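Local coordinates for protein TbpB (Actinobacillus pleuropneumoniae, PDB 3HOL) that probably binds host transferrin as the lipoprotein component of a bacterial receptor that acquires iron, at residues P61-A64 / N65-K68; A211-S214 / D215-K218; T272-I275 / I276-S279; D397-R400 / K401-Y404. One frame throughout, in Å; residues are numbered along the deposited sequence.

Contact 1. Residues P61-A64 / N65-K68; sequences PYKA and NSSK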
loop_
_atom_site.group_PDB
_atom_site.type_symbol
_atom_site.label_atom_id
_atom_site.label_comp_id
_atom_site.label_asym_id
_atom_site.label_seq_id
_atom_site.Cartn_x
_atom_site.Cartn_y
_atom_site.Cartn_z
ATOM N N PRO A 61 1.411 -19.138 3.917
ATOM C CA PRO A 61 0.761 -19.156 5.221
ATOM C C PRO A 61 0.605 -20.587 5.778
ATOM O O PRO A 61 0.266 -21.500 5.034
ATOM C CB PRO A 61 -0.620 -18.559 4.938
ATOM C CG PRO A 61 -0.486 -17.754 3.725
ATOM C CD PRO A 61 0.662 -18.329 2.926
ATOM N N TYR A 62 0.859 -20.781 7.070
ATOM C CA TYR A 62 0.629 -22.077 7.739
ATOM C C TYR A 62 1.458 -23.244 7.218
ATOM O O TYR A 62 1.128 -24.418 7.433
ATOM C CB TYR A 62 -0.883 -22.412 7.740
ATOM C CG TYR A 62 -1.625 -21.408 8.601
ATOM C CD1 TYR A 62 -1.501 -21.451 9.989
ATOM C CD2 TYR A 62 -2.394 -20.391 8.029
ATOM C CE1 TYR A 62 -2.153 -20.516 10.805
ATOM C CE2 TYR A 62 -3.059 -19.442 8.823
ATOM C CZ TYR A 62 -2.924 -19.520 10.220
ATOM O OH TYR A 62 -3.556 -18.609 11.034
ATOM N N LYS A 63 2.556 -22.923 6.541
ATOM C CA LYS A 63 3.482 -23.948 6.074
ATOM C C LYS A 63 3.838 -24.985 7.171
ATOM O O LYS A 63 3.862 -26.185 6.890
ATOM C CB LYS A 63 4.785 -23.311 5.550
ATOM C CG LYS A 63 5.953 -24.303 5.466
ATOM C CD LYS A 63 5.796 -25.255 4.309
ATOM C CE LYS A 63 7.051 -26.166 4.140
ATOM N NZ LYS A 63 6.820 -26.949 2.898
ATOM N N ALA A 64 4.134 -24.518 8.389
ATOM C CA ALA A 64 4.540 -25.413 9.482
ATOM C C ALA A 64 3.429 -26.425 9.815
ATOM O O ALA A 64 3.719 -27.611 10.005
ATOM C CB ALA A 64 4.942 -24.615 10.745
ATOM N N ASN A 65 2.184 -25.944 9.852
ATOM C CA ASN A 65 1.009 -26.773 10.092
ATOM C C ASN A 65 0.955 -27.929 9.105
ATOM O O ASN A 65 0.578 -29.050 9.462
ATOM C CB ASN A 65 -0.273 -25.958 9.887
ATOM C CG ASN A 65 -0.715 -25.208 11.122
ATOM O OD1 ASN A 65 0.103 -24.790 11.943
ATOM N ND2 ASN A 65 -2.021 -25.006 11.250
ATOM N N SER A 66 1.323 -27.638 7.856
ATOM C CA SER A 66 1.176 -28.595 6.765
ATOM C C SER A 66 2.080 -29.831 6.842
ATOM O O SER A 66 1.793 -30.859 6.219
ATOM C CB SER A 66 1.305 -27.886 5.409
ATOM O OG SER A 66 2.662 -27.653 5.064
ATOM N N SER A 67 3.161 -29.736 7.616
ATOM C CA SER A 67 4.022 -30.895 7.884
ATOM C C SER A 67 3.292 -32.065 8.539
ATOM O O SER A 67 3.759 -33.186 8.445
ATOM C CB SER A 67 5.204 -30.497 8.773
ATOM O OG SER A 67 4.758 -30.249 10.108
ATOM N N LYS A 68 2.168 -31.807 9.205
ATOM C CA LYS A 68 1.384 -32.865 9.859
ATOM C C LYS A 68 0.290 -33.430 8.966
ATOM O O LYS A 68 -0.447 -34.337 9.393
ATOM C CB LYS A 68 0.710 -32.344 11.149
ATOM C CG LYS A 68 1.659 -31.894 12.291
ATOM C CD LYS A 68 0.947 -30.769 13.092
ATOM C CE LYS A 68 1.400 -30.626 14.553
ATOM N NZ LYS A 68 2.854 -30.288 14.643
HETATM O O HOH W 1 4.629 -28.884 4.093
#
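Asn65 lies alongside Tyr62, the two side chains pointing the same way at the start of a short, weakly bonded helix, Tyr62 standing just before it. From the backbone outward, CB of Asn65 sits 3.2 Å from Tyr62 O, packed against the carbonyl that opens the turn. CG follows, set opposite the carbonyl carbon and next to its own N (chi1 -87°), a torsion that carries the amide back along the tyrosine. At the tip, ND2 comes 3.8 Å from CD1 of Tyr62; amide and ring planes are 53° apart, so the groups touch without stacking flat. An amide suits this place because its N-H can also reach a charge beyond the turn: ND2 is hydrogen-bonded to Glu99, as Tyr62 OH is to Glu50.

The two serines serve the turn itself. Ser66 N donates to Tyr62 O over 3.3 Å, while its OG turns back to give Lys63 O a short 2.6 Å bond. A water links that hydroxyl to Lys63 NZ. Ser67 differs in that its N and OG both donate to the same oxygen, Ala64 O, OG at 2.8 Å. Small hydroxyl side chains thus supplement the backbone bonds of a helix barely one turn long. The turn rides on a five-stranded antiparallel sheet: Tyr62 stacks with Tyr102 and Asn65 touches it on strand 101-107, while Lys63 and Ser66 rest on Ile74 of strand 72-74.

Contact 2. Residues A211-S214 / D215-K218; sequences ATAS and DKNK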
loop_
_atom_site.group_PDB
_atom_site.type_symbol
_atom_site.label_atom_id
_atom_site.label_comp_id
_atom_site.label_asym_id
_atom_site.label_seq_id
_atom_site.Cartn_x
_atom_site.Cartn_y
_atom_site.Cartn_z
ATOM N N ALA A 211 -17.806 -9.454 -8.125
ATOM C CA ALA A 211 -17.713 -10.613 -9.033
ATOM C C ALA A 211 -19.146 -11.032 -9.324
ATOM O O ALA A 211 -19.967 -11.134 -8.394
ATOM C CB ALA A 211 -16.933 -11.787 -8.379
ATOM N N THR A 212 -19.458 -11.234 -10.597
ATOM C CA THR A 212 -20.801 -11.663 -11.017
ATOM C C THR A 212 -20.779 -13.117 -11.411
ATOM O O THR A 212 -20.021 -13.483 -12.321
ATOM C CB THR A 212 -21.280 -10.825 -12.233
ATOM O OG1 THR A 212 -21.299 -9.454 -11.839
ATOM C CG2 THR A 212 -22.697 -11.267 -12.711
ATOM N N ALA A 213 -21.550 -13.951 -10.704
ATOM C CA ALA A 213 -21.614 -15.376 -11.046
ATOM C C ALA A 213 -22.180 -15.559 -12.440
ATOM O O ALA A 213 -23.261 -15.008 -12.747
ATOM C CB ALA A 213 -22.438 -16.142 -10.049
ATOM N N SER A 214 -21.501 -16.337 -13.288
ATOM C CA SER A 214 -21.950 -16.485 -14.688
ATOM C C SER A 214 -23.130 -17.465 -14.801
ATOM O O SER A 214 -23.921 -17.350 -15.714
ATOM C CB SER A 214 -20.810 -16.921 -15.623
ATOM O OG SER A 214 -19.689 -16.040 -15.519
ATOM N N ASP A 215 -23.246 -18.402 -13.864
ATOM C CA ASP A 215 -24.367 -19.347 -13.810
ATOM C C ASP A 215 -25.028 -19.171 -12.453
ATOM O O ASP A 215 -24.455 -19.556 -11.444
ATOM C CB ASP A 215 -23.871 -20.791 -14.016
ATOM C CG ASP A 215 -25.025 -21.829 -14.034
ATOM O OD1 ASP A 215 -26.179 -21.490 -13.659
ATOM O OD2 ASP A 215 -24.749 -22.990 -14.404
ATOM N N LYS A 216 -26.210 -18.542 -12.436
ATOM C CA LYS A 216 -26.935 -18.192 -11.203
ATOM C C LYS A 216 -27.723 -19.367 -10.600
ATOM O O LYS A 216 -28.239 -19.270 -9.478
ATOM C CB LYS A 216 -27.919 -17.025 -11.455
ATOM C CG LYS A 216 -27.280 -15.628 -11.502
ATOM C CD LYS A 216 -26.839 -15.174 -10.065
ATOM C CE LYS A 216 -25.506 -14.441 -10.091
ATOM N NZ LYS A 216 -25.295 -13.491 -11.272
ATOM N N ASN A 217 -27.788 -20.474 -11.324
ATOM C CA ASN A 217 -28.510 -21.668 -10.843
ATOM C C ASN A 217 -27.626 -22.627 -10.035
ATOM O O ASN A 217 -26.637 -23.149 -10.546
ATOM C CB ASN A 217 -29.142 -22.424 -12.012
ATOM C CG ASN A 217 -30.157 -21.587 -12.768
ATOM O OD1 ASN A 217 -30.899 -20.797 -12.180
ATOM N ND2 ASN A 217 -30.185 -21.748 -14.096
ATOM N N LYS A 218 -28.005 -22.849 -8.787
ATOM C CA LYS A 218 -27.317 -23.772 -7.905
ATOM C C LYS A 218 -27.402 -25.226 -8.384
ATOM O O LYS A 218 -26.422 -25.975 -8.307
ATOM C CB LYS A 218 -27.910 -23.630 -6.516
ATOM C CG LYS A 218 -27.023 -24.050 -5.383
ATOM C CD LYS A 218 -27.702 -23.749 -4.046
ATOM C CE LYS A 218 -27.136 -22.469 -3.429
ATOM N NZ LYS A 218 -27.272 -22.525 -1.958
#
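Lys216 curls back toward the strand end it has just left and sets its ammonium group on the carbonyl of Ala213. NZ donates to Ala213 O at 2.9 Å, in the carbonyl plane and on a lone pair. The methylene before it, CE, lies 3.5 Å from Ala213 CB, and NZ passes 3.7 Å from Thr212 CG2. Alanine suits its place here: its single methyl lets the lysine chain fold close against the backbone.

Bends at chi2 (-72°), chi3 and chi4 shape the lysine into the hook that this return requires. Its charge is shared, for NZ also forms a salt bridge with Asp230, whose OD1 accepts from Ala213 N as well. Lysine and aspartate therefore both engage the peptide groups of one alanine.

Farther out, Asp215 shapes the loop that carries the lysine. Its OD1 accepts from Asn217 N at 3.0 Å, from the anti side, tilted out of the carboxylate plane, making an Asx turn around Lys216. Beyond this turn, Lys218 forms a salt bridge with Glu138. The contact marks the place where strand 206-213 of a beta barrel runs out into the loop leading to strand 231-239; Thr212 and Ser214 are still bonded through their backbones to Thr197 and Ile195, at the neighbouring strand 193-203.

Contact 3. Residues T272-I275 / I276-S279; sequences TVRI and IDAS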
loop_
_atom_site.group_PDB
_atom_site.type_symbol
_atom_site.label_atom_id
_atom_site.label_comp_id
_atom_site.label_asym_id
_atom_site.label_seq_id
_atom_site.Cartn_x
_atom_site.Cartn_y
_atom_site.Cartn_z
ATOM N N THR A 272 4.765 5.300 -17.141
ATOM C CA THR A 272 4.050 5.299 -15.859
ATOM C C THR A 272 3.967 6.697 -15.290
ATOM O O THR A 272 4.735 7.586 -15.716
ATOM C CB THR A 272 4.686 4.315 -14.840
ATOM O OG1 THR A 272 6.030 4.724 -14.584
ATOM C CG2 THR A 272 4.740 2.893 -15.389
ATOM N N VAL A 273 2.997 6.920 -14.380
ATOM C CA VAL A 273 2.935 8.135 -13.569
ATOM C C VAL A 273 2.926 7.771 -12.071
ATOM O O VAL A 273 2.352 6.750 -11.681
ATOM C CB VAL A 273 1.644 8.985 -13.829
ATOM C CG1 VAL A 273 1.798 9.828 -15.069
ATOM C CG2 VAL A 273 0.350 8.117 -13.900
ATOM N N ARG A 274 3.506 8.633 -11.235
ATOM C CA ARG A 274 3.527 8.375 -9.789
ATOM C C ARG A 274 2.135 8.582 -9.179
ATOM O O ARG A 274 1.415 9.544 -9.533
ATOM C CB ARG A 274 4.494 9.328 -9.118
ATOM C CG ARG A 274 4.947 8.961 -7.711
ATOM C CD ARG A 274 6.415 8.580 -7.738
ATOM N NE ARG A 274 6.746 8.078 -6.407
ATOM C CZ ARG A 274 7.574 7.084 -6.183
ATOM N NH1 ARG A 274 8.169 6.506 -7.210
ATOM N NH2 ARG A 274 7.808 6.698 -4.944
ATOM N N ILE A 275 1.771 7.707 -8.242
ATOM C CA ILE A 275 0.548 7.906 -7.448
ATOM C C ILE A 275 0.859 8.117 -5.972
ATOM O O ILE A 275 0.064 8.738 -5.256
ATOM C CB ILE A 275 -0.443 6.744 -7.560
ATOM C CG1 ILE A 275 0.237 5.370 -7.299
ATOM C CG2 ILE A 275 -1.133 6.789 -8.917
ATOM C CD1 ILE A 275 -0.813 4.206 -6.952
ATOM N N ILE A 276 1.995 7.572 -5.510
ATOM C CA ILE A 276 2.280 7.567 -4.093
ATOM C C ILE A 276 3.736 7.843 -3.800
ATOM O O ILE A 276 4.616 7.336 -4.516
ATOM C CB ILE A 276 1.938 6.183 -3.510
ATOM C CG1 ILE A 276 0.427 5.902 -3.605
ATOM C CG2 ILE A 276 2.460 6.027 -2.074
ATOM C CD1 ILE A 276 0.117 4.376 -3.367
ATOM N N ASP A 277 3.988 8.616 -2.729
ATOM C CA ASP A 277 5.318 8.625 -2.101
ATOM C C ASP A 277 5.156 8.058 -0.698
ATOM O O ASP A 277 4.209 8.411 -0.010
ATOM C CB ASP A 277 5.889 10.057 -1.990
ATOM C CG ASP A 277 6.141 10.705 -3.354
ATOM O OD1 ASP A 277 6.633 9.988 -4.246
ATOM O OD2 ASP A 277 5.797 11.912 -3.529
ATOM N N ALA A 278 6.080 7.203 -0.276
ATOM C CA ALA A 278 6.126 6.718 1.101
ATOM C C ALA A 278 7.515 6.146 1.324
ATOM O O ALA A 278 7.840 5.060 0.829
ATOM C CB ALA A 278 5.029 5.620 1.375
ATOM N N SER A 279 8.357 6.913 2.006
ATOM C CA SER A 279 9.728 6.482 2.245
ATOM C C SER A 279 10.201 6.968 3.583
ATOM O O SER A 279 9.565 7.812 4.216
ATOM C CB SER A 279 10.690 6.904 1.116
ATOM O OG SER A 279 10.609 8.281 0.906
#
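Arg274 and Asp277 form the ionic part of this contact, a salt bridge spanning a break in strand 272-282. NE of the arginine donates to OD1 of the aspartate over 2.9 Å, meeting that oxygen nearly end-on to its C-O bond. The bond is bent, with an N-H...O angle of 141°, and OD1 is tilted out of the guanidinium plane. The two side chains cross at about a right angle, yet their flat ends are only 26° apart in tilt. Arg274 reaches forward because CG stands opposite its own N (chi1 -163°) and the chain then bends at chi2, bringing NE over the intervening residues.

A polar approach accompanies the ion pair: the same NE lies 2.9 Å from Ile276 O, and CG is 3.6 Å from that carbonyl oxygen.

The apolar part belongs to Ile275 and Ile276, which lie side by side with their ends pointing the same way and their CD1 atoms 3.7 Å apart. Successive side chains on a regular strand alternate sides; here the backbone of Ile275 departs from strand geometry and puts two branched residues together.

Asp277 is buried, so its charge needs compensation. OD1 is taken by Arg274, and OD2 forms a salt bridge with Arg364 and a hydrogen bond with Tyr477. With both carboxylate oxygens engaged, Asp277 is probably held in its ionised form, linking the strand break in the handle domain to the neighbouring C-lobe barrel.

Contact 4. Residues D397-R400 / K401-Y404; sequences DDDR and KAGY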
loop_
_atom_site.group_PDB
_atom_site.type_symbol
_atom_site.label_atom_id
_atom_site.label_comp_id
_atom_site.label_asym_id
_atom_site.label_seq_id
_atom_site.Cartn_x
_atom_site.Cartn_y
_atom_site.Cartn_z
ATOM N N ASP A 397 7.196 22.819 13.287
ATOM C CA ASP A 397 6.457 23.715 14.182
ATOM C C ASP A 397 5.587 24.679 13.370
ATOM O O ASP A 397 5.663 24.711 12.142
ATOM C CB ASP A 397 7.412 24.423 15.165
ATOM C CG ASP A 397 8.249 25.557 14.508
ATOM O OD1 ASP A 397 7.699 26.495 13.929
ATOM O OD2 ASP A 397 9.487 25.550 14.625
ATOM N N ASP A 398 4.730 25.438 14.049
ATOM C CA ASP A 398 3.780 26.307 13.340
ATOM C C ASP A 398 4.001 27.808 13.562
ATOM O O ASP A 398 3.132 28.624 13.230
ATOM C CB ASP A 398 2.342 25.932 13.696
ATOM C CG ASP A 398 2.012 26.156 15.150
ATOM O OD1 ASP A 398 2.909 26.475 15.978
ATOM O OD2 ASP A 398 0.826 25.982 15.482
ATOM N N ASP A 399 5.161 28.163 14.111
ATOM C CA ASP A 399 5.577 29.570 14.207
ATOM C C ASP A 399 6.102 30.050 12.847
ATOM O O ASP A 399 7.290 29.921 12.514
ATOM C CB ASP A 399 6.617 29.736 15.315
ATOM C CG ASP A 399 7.113 31.185 15.472
ATOM O OD1 ASP A 399 6.844 32.054 14.619
ATOM O OD2 ASP A 399 7.837 31.421 16.446
ATOM N N ARG A 400 5.203 30.621 12.076
ATOM C CA ARG A 400 5.487 31.059 10.722
ATOM C C ARG A 400 6.394 32.302 10.616
ATOM O O ARG A 400 6.827 32.675 9.515
ATOM C CB ARG A 400 4.168 31.263 9.969
ATOM C CG ARG A 400 3.356 29.943 9.928
ATOM C CD ARG A 400 1.945 30.112 9.404
ATOM N NE ARG A 400 1.929 30.438 7.977
ATOM C CZ ARG A 400 0.832 30.752 7.288
ATOM N NH1 ARG A 400 -0.356 30.794 7.895
ATOM N NH2 ARG A 400 0.920 31.035 5.998
ATOM N N LYS A 401 6.698 32.914 11.757
ATOM C CA LYS A 401 7.516 34.120 11.761
ATOM C C LYS A 401 8.945 33.758 12.137
ATOM O O LYS A 401 9.886 34.210 11.493
ATOM C CB LYS A 401 6.930 35.187 12.714
ATOM C CG LYS A 401 5.545 35.737 12.282
ATOM C CD LYS A 401 5.127 36.985 13.121
ATOM C CE LYS A 401 3.630 37.305 13.026
ATOM N NZ LYS A 401 3.227 38.101 11.819
ATOM N N ALA A 402 9.103 32.917 13.156
ATOM C CA ALA A 402 10.418 32.619 13.699
ATOM C C ALA A 402 10.801 31.128 13.724
ATOM O O ALA A 402 11.914 30.780 14.133
ATOM C CB ALA A 402 10.560 33.228 15.126
ATOM N N GLY A 403 9.896 30.244 13.322
ATOM C CA GLY A 403 10.168 28.821 13.500
ATOM C C GLY A 403 10.993 28.188 12.388
ATOM O O GLY A 403 11.754 28.860 11.660
ATOM N N TYR A 404 10.822 26.874 12.274
ATOM C CA TYR A 404 11.445 26.061 11.218
ATOM C C TYR A 404 10.592 26.164 9.966
ATOM O O TYR A 404 9.853 25.230 9.610
ATOM C CB TYR A 404 11.571 24.622 11.686
ATOM C CG TYR A 404 12.556 24.467 12.826
ATOM C CD1 TYR A 404 13.946 24.470 12.589
ATOM C CD2 TYR A 404 12.111 24.330 14.136
ATOM C CE1 TYR A 404 14.850 24.359 13.639
ATOM C CE2 TYR A 404 13.003 24.219 15.191
ATOM C CZ TYR A 404 14.362 24.230 14.943
ATOM O OH TYR A 404 15.248 24.090 15.991
#
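An Asx turn begins this surface loop of the C-lobe barrel, between strands 391-394 and 405-411, and its aspartate also reaches across to the far end of the loop. OD1 of Asp397 accepts from Asp399 N, while OD2 takes a 3.0 Å bond from Tyr404 N, fairly straight at 164° and on the syn side but tilted out of the carboxylate plane. The same OD2 lies at the edge of the Tyr404 ring, 2.9 Å from CD2, with carboxylate and ring planes 53° apart.

Asp399 binds the middle of the loop. Its CG stands opposite its own N (chi1 180°), which swings the carboxylate forward over the following peptides. There OD1 accepts from Ala402 N at 2.8 Å and from Lys401 N at 3.0 Å, both from one face of the carboxylate, with Ala402 N well above its plane. Asp399 O adds a 2.7 Å bond from Gly403 N. Gly403 suits its position because a CB there would run into Asp397 OD1, which approaches its CA to 3.4 Å.

Two carboxylates thus accept four backbone N-H groups in a loop without regular secondary structure. Their short acidic side chains take the place of main-chain partners, and the concentration of N-H donors would be expected to favour the charged form of both.

From the N terminus, all four contacts follow in series, and none nests in or crosses another. Contact 1 closes a single helical turn beside the five-stranded sheet. Contact 2 closes the start of the loop at an end of the first barrel, about 33 Å away between centres. Contact 3 spans a break within strand 272-282 of the handle domain, about 11 Å from the centre of the chain, and its aspartate reaches Tyr477 of the second barrel. Contact 4 closes a loop of that barrel; it lies opposite contacts 1 and 2 across the chain's centre, about 61 Å from contact 2 between centres. Each is local; only contact 3 sits near the middle of the molecule.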